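Local coordinates for protein alpha-L-arabinofuranosidase B (Aspergillus kawachii, PDB 6SXT) that hydrolyses terminal non-reducing alpha-L-arabinofuranosyl residues from arabinoxylan, arabinan and arabinogalactan, helping to degrade plant hemicellulose, at residues A[120-128]-A[284-292]; A[219-229]-A[243-254]. All coordinates share one frame; numbering follows the deposited sequence.

Contact 1 of 2, residues A[120-128]-A[284-292]; sequences YGVFMSPGT and NGAQGTFYE
Gly121 lies against the Tyr291 ring, its CA 3.7 Å from Tyr291 CD1. From Val122 onward the two strands pair antiparallel, their axes 4.7 Å apart. Val122 and Phe290 form a hydrogen-bonded pair, with Val122 N to Phe290 O at 2.8 Å and Phe290 N returning to Val122 O. Their side chains share a face of the sheet, where Phe290 leans on strand 145-152. Phe123 and Thr289, a non-hydrogen-bonded pair, occupy the other face. With CG trans to the backbone N (chi1 -170°), Phe123 swings its ring across Thr289, bringing CD2 to 3.4 Å from Thr289 OG1 in a packing contact; the hydroxyl's hydrogen bond goes to His155 ND1. Met124 and Gly288 close the regular pairing, and Met124 N meets Gly288 O almost head-on, at a C=O...N angle of 171°. At Pro126 the ring lies alongside Gln287, CD being 3.6 Å from Gln287 OE1, while Gln287 NE2 bonds to Glu418 of the arabinose-binding domain. Pro126 CA also makes a CA-H...O contact with Ala286 O at 3.3 Å. The type II turn 125-128 then presents Gly127 N to Asn284 O in a weak bond (2.8 Å, N-H...O 116°). A water accepts from Gly127 N at 2.9 Å and lies within bonding distance of Thr128 O and Ala286 O, though its protons are too few for every acceptor around it. Gly285 shares a backbone hydrogen bond with Cys160 of the cis Cys160-Cys161 peptide. Four backbone bonds thus hold the strands, whereas the loops beyond them meet through one weak direct bond, a CA-H...O contact and water.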
loop_
_atom_site.group_PDB
_atom_site.type_symbol
_atom_site.label_atom_id
_atom_site.label_comp_id
_atom_site.label_asym_id
_atom_site.label_seq_id
_atom_site.Cartn_x
_atom_site.Cartn_y
_atom_site.Cartn_z
ATOM N N TYR A 120 7.305 8.473 -4.133
ATOM C CA TYR A 120 6.568 7.188 -4.108
ATOM C C TYR A 120 6.376 6.714 -2.684
ATOM O O TYR A 120 7.370 6.631 -1.940
ATOM C CB TYR A 120 7.371 6.167 -4.904
ATOM C CG TYR A 120 7.399 6.455 -6.378
ATOM C CD1 TYR A 120 6.263 6.263 -7.164
ATOM C CD2 TYR A 120 8.543 6.972 -6.995
ATOM C CE1 TYR A 120 6.286 6.489 -8.534
ATOM C CE2 TYR A 120 8.579 7.184 -8.367
ATOM C CZ TYR A 120 7.445 6.952 -9.140
ATOM O OH TYR A 120 7.477 7.230 -10.479
ATOM N N GLY A 121 5.118 6.399 -2.326
ATOM C CA GLY A 121 4.790 5.746 -1.068
ATOM C C GLY A 121 4.789 4.240 -1.182
ATOM O O GLY A 121 5.119 3.689 -2.218
ATOM N N VAL A 122 4.367 3.612 -0.100
ATOM C CA VAL A 122 4.388 2.137 0.022
ATOM C C VAL A 122 2.946 1.638 -0.039
ATOM O O VAL A 122 2.253 1.706 0.961
ATOM C CB VAL A 122 5.098 1.690 1.296
ATOM C CG1 VAL A 122 5.227 0.177 1.343
ATOM C CG2 VAL A 122 6.450 2.357 1.415
ATOM N N PHE A 123 2.532 1.179 -1.207
ATOM C CA PHE A 123 1.157 0.695 -1.431
ATOM C C PHE A 123 1.140 -0.798 -1.104
ATOM O O PHE A 123 1.820 -1.589 -1.791
ATOM C CB PHE A 123 0.757 0.929 -2.869
ATOM C CG PHE A 123 -0.694 0.705 -3.181
ATOM C CD1 PHE A 123 -1.184 -0.578 -3.426
ATOM C CD2 PHE A 123 -1.552 1.784 -3.294
ATOM C CE1 PHE A 123 -2.527 -0.768 -3.741
ATOM C CE2 PHE A 123 -2.885 1.594 -3.633
ATOM C CZ PHE A 123 -3.362 0.321 -3.903
ATOM N N MET A 124 0.394 -1.162 -0.095
ATOM C CA MET A 124 0.449 -2.537 0.434
ATOM C C MET A 124 -0.896 -3.221 0.173
ATOM O O MET A 124 -1.923 -2.767 0.666
ATOM C CB MET A 124 0.757 -2.525 1.917
ATOM C CG MET A 124 2.101 -1.777 2.179
ATOM S SD MET A 124 2.622 -1.703 3.889
ATOM C CE MET A 124 3.139 -3.392 4.087
ATOM N N SER A 125 -0.844 -4.260 -0.672
ATOM C CA SER A 125 -1.963 -5.155 -0.985
ATOM C C SER A 125 -2.041 -6.227 0.090
ATOM O O SER A 125 -1.058 -6.534 0.794
ATOM C CB SER A 125 -1.767 -5.670 -2.390
ATOM O OG SER A 125 -0.457 -6.204 -2.567
ATOM N N PRO A 126 -3.196 -6.919 0.212
ATOM C CA PRO A 126 -3.301 -8.003 1.182
ATOM C C PRO A 126 -2.189 -9.031 0.951
ATOM O O PRO A 126 -1.975 -9.514 -0.205
ATOM C CB PRO A 126 -4.700 -8.601 0.866
ATOM C CG PRO A 126 -5.448 -7.389 0.388
ATOM C CD PRO A 126 -4.460 -6.698 -0.529
ATOM N N GLY A 127 -1.490 -9.342 2.035
ATOM C CA GLY A 127 -0.363 -10.275 1.984
ATOM C C GLY A 127 0.985 -9.584 2.035
ATOM O O GLY A 127 2.005 -10.263 2.187
ATOM N N THR A 128 0.993 -8.263 1.933
ATOM C CA THR A 128 2.225 -7.447 1.977
ATOM C C THR A 128 2.536 -7.077 3.426
ATOM O O THR A 128 1.627 -6.741 4.192
ATOM C CB THR A 128 2.025 -6.210 1.094
ATOM O OG1 THR A 128 1.642 -6.643 -0.219
ATOM C CG2 THR A 128 3.271 -5.376 0.961
ATOM N N ASN A 284 -2.233 -10.975 7.870
ATOM C CA ASN A 284 -1.791 -10.319 6.610
ATOM C C ASN A 284 -2.932 -10.152 5.608
ATOM O O ASN A 284 -2.681 -10.292 4.423
ATOM C CB ASN A 284 -0.531 -10.968 6.057
ATOM C CG ASN A 284 -0.590 -12.437 5.629
ATOM O OD1 ASN A 284 -0.753 -12.754 4.421
ATOM N ND2 ASN A 284 -0.352 -13.318 6.570
ATOM N N GLY A 285 -4.138 -9.884 6.071
ATOM C CA GLY A 285 -5.281 -9.688 5.170
ATOM C C GLY A 285 -5.531 -8.238 4.781
ATOM O O GLY A 285 -6.334 -8.004 3.876
ATOM N N ALA A 286 -4.859 -7.296 5.454
ATOM C CA ALA A 286 -5.192 -5.864 5.314
ATOM C C ALA A 286 -4.487 -5.249 4.108
ATOM O O ALA A 286 -3.505 -5.782 3.557
ATOM C CB ALA A 286 -4.864 -5.116 6.581
ATOM N N GLN A 287 -4.983 -4.082 3.739
ATOM C CA GLN A 287 -4.337 -3.248 2.730
ATOM C C GLN A 287 -4.283 -1.817 3.246
ATOM O O GLN A 287 -5.105 -1.412 4.063
ATOM C CB GLN A 287 -5.039 -3.361 1.369
ATOM C CG GLN A 287 -6.447 -2.810 1.372
ATOM C CD GLN A 287 -7.230 -3.130 0.117
ATOM O OE1 GLN A 287 -6.814 -4.011 -0.657
ATOM N NE2 GLN A 287 -8.334 -2.410 -0.130
ATOM N N GLY A 288 -3.363 -1.029 2.667
ATOM C CA GLY A 288 -3.182 0.381 3.051
ATOM C C GLY A 288 -1.947 0.932 2.406
ATOM O O GLY A 288 -1.231 0.205 1.739
ATOM N N THR A 289 -1.754 2.228 2.560
ATOM C CA THR A 289 -0.593 2.888 1.998
ATOM C C THR A 289 0.088 3.716 3.075
ATOM O O THR A 289 -0.591 4.522 3.735
ATOM C CB THR A 289 -0.961 3.837 0.849
ATOM O OG1 THR A 289 -1.570 3.080 -0.197
ATOM C CG2 THR A 289 0.242 4.553 0.278
ATOM N N PHE A 290 1.389 3.558 3.169
ATOM C CA PHE A 290 2.250 4.274 4.128
ATOM C C PHE A 290 3.172 5.215 3.374
ATOM O O PHE A 290 3.850 4.790 2.411
ATOM C CB PHE A 290 3.072 3.261 4.920
ATOM C CG PHE A 290 4.078 3.815 5.892
ATOM C CD1 PHE A 290 3.758 3.986 7.219
ATOM C CD2 PHE A 290 5.379 4.079 5.487
ATOM C CE1 PHE A 290 4.688 4.410 8.155
ATOM C CE2 PHE A 290 6.320 4.533 6.415
ATOM C CZ PHE A 290 5.974 4.688 7.755
ATOM N N TYR A 291 3.208 6.479 3.792
ATOM C CA TYR A 291 4.124 7.466 3.157
ATOM C C TYR A 291 5.308 7.790 4.084
ATOM O O TYR A 291 6.442 7.953 3.597
ATOM C CB TYR A 291 3.330 8.742 2.835
ATOM C CG TYR A 291 2.251 8.507 1.803
ATOM C CD1 TYR A 291 2.527 8.299 0.463
ATOM C CD2 TYR A 291 0.918 8.497 2.171
ATOM C CE1 TYR A 291 1.534 8.093 -0.478
ATOM C CE2 TYR A 291 -0.069 8.280 1.243
ATOM C CZ TYR A 291 0.216 8.086 -0.078
ATOM O OH TYR A 291 -0.782 7.907 -1.006
ATOM N N GLU A 292 5.058 8.023 5.364
ATOM C CA GLU A 292 6.090 8.369 6.342
ATOM C C GLU A 292 5.578 8.039 7.736
ATOM O O GLU A 292 4.348 8.009 7.933
ATOM C CB GLU A 292 6.494 9.854 6.262
ATOM C CG GLU A 292 5.366 10.831 6.565
ATOM C CD GLU A 292 5.790 12.292 6.467
ATOM O OE1 GLU A 292 5.965 12.734 5.326
ATOM O OE2 GLU A 292 6.034 12.915 7.515
HETATM O O HOH W 1 -1.107 -7.446 4.260
#

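Contact 2 of 2, residues A[219-229]-A[243-254]; sequences GDPSISYRFVT and GANAASGSLSTY. With ACT (acetate ion), chain H; EDO (1,2-ethanediol), chain P.
Pro221 sets CD over one face of the Tyr254 ring in a CH-pi contact, 3.4 Å from the centroid in one of the two modelled conformers of Tyr254, with the proline crossing the tyrosine side chain at about a right angle. In a second CH-pi contact, Asn245 places CB over the centre of the Tyr225 ring, 3.6 Å from the centroid; the amide and ring planes differ by only 16°, so the asparagine lies nearly flat on the tyrosine. In that same Tyr254 conformer, water 2 sits in the plane of both rings, 2.7 Å from Tyr225 OH and from Tyr254 OH, and links the two CH-pi contacts through their hydroxyls.

Among the backbone bonds, Thr229 and Ala244 pair reciprocally, and Ala246 N reaches Phe227 O at 2.8 Å from above the carbonyl plane, 46° out of it. Chi1 of -174° directs the Asn245 amide forward along its own chain, where OD1 accepts from Ala247 N in an Asx turn; a second water joins OD1 to Phe227 N.

The guanidinium of Arg226 holds both oxygens of an acetate, probably from the crystallisation liquor, through NE and NH2 in two nearly straight bonds.

Apolar packing completes the contact: Phe227 CB meets Ala246 CB at 3.7 Å. Behind the hairpin of strands 227-235 and 238-245, Thr229 and Ala246 touch both Ile312 of helix 302-315 and Val150 of strand 145-152, with Thr229 OG1 bonded to Gln309, while Asp220 packs on strand 199-203.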
loop_
_atom_site.group_PDB
_atom_site.type_symbol
_atom_site.label_atom_id
_atom_site.label_comp_id
_atom_site.label_asym_id
_atom_site.label_seq_id
_atom_site.Cartn_x
_atom_site.Cartn_y
_atom_site.Cartn_z
ATOM N N GLY A 219 -16.526 8.970 19.924
ATOM C CA GLY A 219 -15.652 10.110 19.691
ATOM C C GLY A 219 -14.600 9.812 18.619
ATOM O O GLY A 219 -13.777 10.721 18.427
ATOM N N ASP A 220 -14.590 8.599 18.090
ATOM C CA ASP A 220 -13.592 8.257 17.026
ATOM C C ASP A 220 -14.294 8.356 15.686
ATOM O O ASP A 220 -15.050 7.494 15.293
ATOM C CB ASP A 220 -13.004 6.864 17.214
ATOM C CG ASP A 220 -11.690 6.643 16.467
ATOM O OD1 ASP A 220 -11.116 7.634 16.048
ATOM O OD2 ASP A 220 -11.242 5.458 16.391
ATOM N N PRO A 221 -14.023 9.404 14.896
ATOM C CA PRO A 221 -14.773 9.586 13.656
ATOM C C PRO A 221 -14.287 8.750 12.485
ATOM O O PRO A 221 -13.124 8.303 12.461
ATOM C CB PRO A 221 -14.514 11.072 13.349
ATOM C CG PRO A 221 -13.102 11.268 13.855
ATOM C CD PRO A 221 -13.029 10.457 15.133
ATOM N N SER A 222 -15.142 8.554 11.485
ATOM C CA SER A 222 -14.738 8.041 10.158
ATOM C C SER A 222 -13.738 9.015 9.543
ATOM O O SER A 222 -13.970 10.235 9.609
ATOM C CB SER A 222 -15.896 7.862 9.220
ATOM O OG SER A 222 -16.737 6.793 9.643
ATOM N N ILE A 223 -12.698 8.474 8.919
ATOM C CA ILE A 223 -11.674 9.292 8.210
ATOM C C ILE A 223 -12.152 9.574 6.784
ATOM O O ILE A 223 -12.441 8.646 6.071
ATOM C CB ILE A 223 -10.360 8.501 8.180
ATOM C CG1 ILE A 223 -9.850 8.293 9.623
ATOM C CG2 ILE A 223 -9.319 9.187 7.275
ATOM C CD1 ILE A 223 -9.854 9.512 10.488
ATOM N N SER A 224 -12.238 10.830 6.407
ATOM C CA SER A 224 -12.548 11.208 5.010
ATOM C C SER A 224 -11.456 12.163 4.538
ATOM O O SER A 224 -11.844 13.211 3.949
ATOM C CB SER A 224 -13.919 11.813 4.863
ATOM O OG SER A 224 -14.154 12.732 5.917
ATOM N N TYR A 225 -10.187 11.809 4.822
ATOM C CA TYR A 225 -9.059 12.485 4.150
ATOM C C TYR A 225 -8.288 11.542 3.268
ATOM O O TYR A 225 -7.919 10.417 3.604
ATOM C CB TYR A 225 -8.131 13.107 5.167
ATOM C CG TYR A 225 -8.798 13.895 6.261
ATOM C CD1 TYR A 225 -9.667 14.930 6.023
ATOM C CD2 TYR A 225 -8.499 13.528 7.550
ATOM C CE1 TYR A 225 -10.238 15.611 7.104
ATOM C CE2 TYR A 225 -9.023 14.212 8.625
ATOM C CZ TYR A 225 -9.882 15.258 8.390
ATOM O OH TYR A 225 -10.344 15.827 9.560
ATOM N N ARG A 226 -7.929 12.041 2.085
ATOM C CA ARG A 226 -7.068 11.290 1.177
ATOM C C ARG A 226 -5.679 11.065 1.792
ATOM O O ARG A 226 -5.107 9.986 1.596
ATOM C CB ARG A 226 -6.969 11.996 -0.171
ATOM C CG ARG A 226 -5.996 11.321 -1.118
ATOM C CD ARG A 226 -6.307 9.866 -1.415
ATOM N NE ARG A 226 -5.433 9.243 -2.390
ATOM C CZ ARG A 226 -4.157 8.902 -2.160
ATOM N NH1 ARG A 226 -3.641 9.100 -0.946
ATOM N NH2 ARG A 226 -3.420 8.432 -3.158
ATOM N N PHE A 227 -5.131 12.031 2.472
ATOM C CA PHE A 227 -3.886 11.891 3.239
ATOM C C PHE A 227 -4.247 12.145 4.696
ATOM O O PHE A 227 -4.731 13.258 5.051
ATOM C CB PHE A 227 -2.816 12.872 2.773
ATOM C CG PHE A 227 -2.420 12.648 1.347
ATOM C CD1 PHE A 227 -1.454 11.713 1.019
ATOM C CD2 PHE A 227 -2.959 13.433 0.346
ATOM C CE1 PHE A 227 -1.124 11.496 -0.312
ATOM C CE2 PHE A 227 -2.590 13.257 -0.976
ATOM C CZ PHE A 227 -1.686 12.280 -1.295
ATOM N N VAL A 228 -4.047 11.143 5.539
ATOM C CA VAL A 228 -4.396 11.230 6.966
ATOM C C VAL A 228 -3.137 11.191 7.794
ATOM O O VAL A 228 -2.268 10.324 7.571
ATOM C CB VAL A 228 -5.448 10.194 7.379
ATOM C CG1 VAL A 228 -5.020 8.790 7.148
ATOM C CG2 VAL A 228 -5.844 10.401 8.843
ATOM N N THR A 229 -3.017 12.110 8.753
ATOM C CA THR A 229 -2.002 11.997 9.811
ATOM C C THR A 229 -2.626 11.259 10.973
ATOM O O THR A 229 -3.590 11.778 11.540
ATOM C CB THR A 229 -1.481 13.331 10.309
ATOM O OG1 THR A 229 -0.997 14.069 9.174
ATOM C CG2 THR A 229 -0.365 13.138 11.294
ATOM N N GLY A 243 -5.862 12.685 15.033
ATOM C CA GLY A 243 -5.951 12.559 13.584
ATOM C C GLY A 243 -6.037 13.934 12.962
ATOM O O GLY A 243 -6.596 14.862 13.531
ATOM N N ALA A 244 -5.560 14.026 11.753
ATOM C CA ALA A 244 -5.601 15.270 10.942
ATOM C C ALA A 244 -5.678 14.906 9.482
ATOM O O ALA A 244 -5.283 13.799 9.080
ATOM C CB ALA A 244 -4.382 16.119 11.142
ATOM N N ASN A 245 -6.149 15.882 8.678
ATOM C CA ASN A 245 -5.869 15.918 7.230
ATOM C C ASN A 245 -4.414 16.290 7.064
ATOM O O ASN A 245 -4.002 17.348 7.470
ATOM C CB ASN A 245 -6.779 16.981 6.604
ATOM C CG ASN A 245 -6.668 16.989 5.092
ATOM O OD1 ASN A 245 -5.730 16.425 4.532
ATOM N ND2 ASN A 245 -7.574 17.734 4.445
ATOM N N ALA A 246 -3.586 15.374 6.545
ATOM C CA ALA A 246 -2.155 15.634 6.385
ATOM C C ALA A 246 -1.919 16.776 5.381
ATOM O O ALA A 246 -0.787 17.327 5.382
ATOM C CB ALA A 246 -1.464 14.380 5.925
ATOM N N ALA A 247 -2.924 17.117 4.567
ATOM C CA ALA A 247 -2.798 18.224 3.590
ATOM C C ALA A 247 -3.269 19.553 4.164
ATOM O O ALA A 247 -2.984 20.584 3.569
ATOM C CB ALA A 247 -3.552 17.871 2.349
ATOM N N SER A 248 -3.929 19.600 5.311
ATOM C CA SER A 248 -4.527 20.884 5.765
ATOM C C SER A 248 -4.872 20.854 7.257
ATOM O O SER A 248 -5.587 19.905 7.642
ATOM C CB SER A 248 -5.763 21.171 4.971
ATOM O OG SER A 248 -6.158 22.517 5.263
ATOM N N GLY A 249 -4.513 21.904 7.994
ATOM C CA GLY A 249 -5.105 22.101 9.326
ATOM C C GLY A 249 -4.417 21.292 10.393
ATOM O O GLY A 249 -3.236 20.891 10.257
ATOM N N SER A 250 -5.130 21.063 11.506
ATOM C CA SER A 250 -4.500 20.610 12.758
ATOM C C SER A 250 -4.984 19.199 13.116
ATOM O O SER A 250 -5.939 18.713 12.531
ATOM C CB SER A 250 -4.743 21.650 13.877
ATOM O OG SER A 250 -6.095 21.989 13.890
ATOM N N LEU A 251 -4.267 18.622 14.083
ATOM C CA LEU A 251 -4.680 17.375 14.764
ATOM C C LEU A 251 -5.863 17.672 15.679
ATOM O O LEU A 251 -5.860 18.713 16.373
ATOM C CB LEU A 251 -3.538 16.830 15.596
ATOM C CG LEU A 251 -2.397 16.213 14.791
ATOM C CD1 LEU A 251 -1.115 16.121 15.622
ATOM C CD2 LEU A 251 -2.742 14.861 14.236
ATOM N N SER A 252 -6.804 16.754 15.702
ATOM C CA SER A 252 -7.880 16.712 16.718
ATOM C C SER A 252 -7.667 15.455 17.545
ATOM O O SER A 252 -7.115 14.442 17.034
ATOM C CB SER A 252 -9.202 16.713 16.108
ATOM O OG SER A 252 -9.423 17.946 15.440
ATOM N N THR A 253 -8.059 15.495 18.813
ATOM C CA THR A 253 -7.880 14.356 19.708
ATOM C C THR A 253 -9.175 13.554 19.751
ATOM O O THR A 253 -10.228 14.121 20.097
ATOM C CB THR A 253 -7.399 14.817 21.081
ATOM O OG1 THR A 253 -6.150 15.476 20.905
ATOM C CG2 THR A 253 -7.291 13.645 22.025
ATOM N N TYR A 254 -9.121 12.290 19.381
ATOM C CA TYR A 254 -10.352 11.474 19.404
ATOM C C TYR A 254 -10.363 10.502 20.575
ATOM O O TYR A 254 -11.482 10.060 20.946
ATOM C CB TYR A 254 -10.581 10.862 18.033
ATOM C CG TYR A 254 -10.723 11.932 16.994
ATOM C CD1 TYR A 254 -11.803 12.792 17.033
ATOM C CD2 TYR A 254 -9.791 12.081 15.979
ATOM C CE1 TYR A 254 -11.960 13.788 16.090
ATOM C CE2 TYR A 254 -9.934 13.094 15.038
ATOM C CZ TYR A 254 -11.025 13.937 15.089
ATOM O OH TYR A 254 -11.254 14.935 14.181
HETATM C C ACT H . -5.827 8.596 -5.958
HETATM O O ACT H . -4.565 8.013 -5.823
HETATM O OXT ACT H . -6.742 8.932 -4.966
HETATM C CH3 ACT H . -6.159 9.087 -7.390
HETATM C C1 EDO P . -14.972 8.670 22.571
HETATM O O1 EDO P . -16.261 8.038 22.525
HETATM C C2 EDO P . -13.697 7.873 22.734
HETATM O O2 EDO P . -12.696 7.727 21.620
HETATM O O HOH W 2 -9.546 15.378 12.123
HETATM O O HOH W 3 -6.127 14.803 2.327
#

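Overall arrangement
Both contacts belong to the catalytic domain, whose family falls in the concanavalin-like clan, and both draw on its large antiparallel sheet; their centres are about 19 Å apart. Strand 145-152 stands between them, pairing with 288-296 of contact 1 and with 227-235 of contact 2. Along the chain, contact 2 is a local hairpin, with 13 residues between its segments, and falls within the 155 residues that separate the two segments of contact 1. They touch where Tyr291 OH lies 3.1 Å from Arg226 NH1, a probable hydrogen bond. Contact 1 is central and buried, whereas contact 2 is partly buried and more peripheral, so one sheet links the domain's core to its outer hairpin.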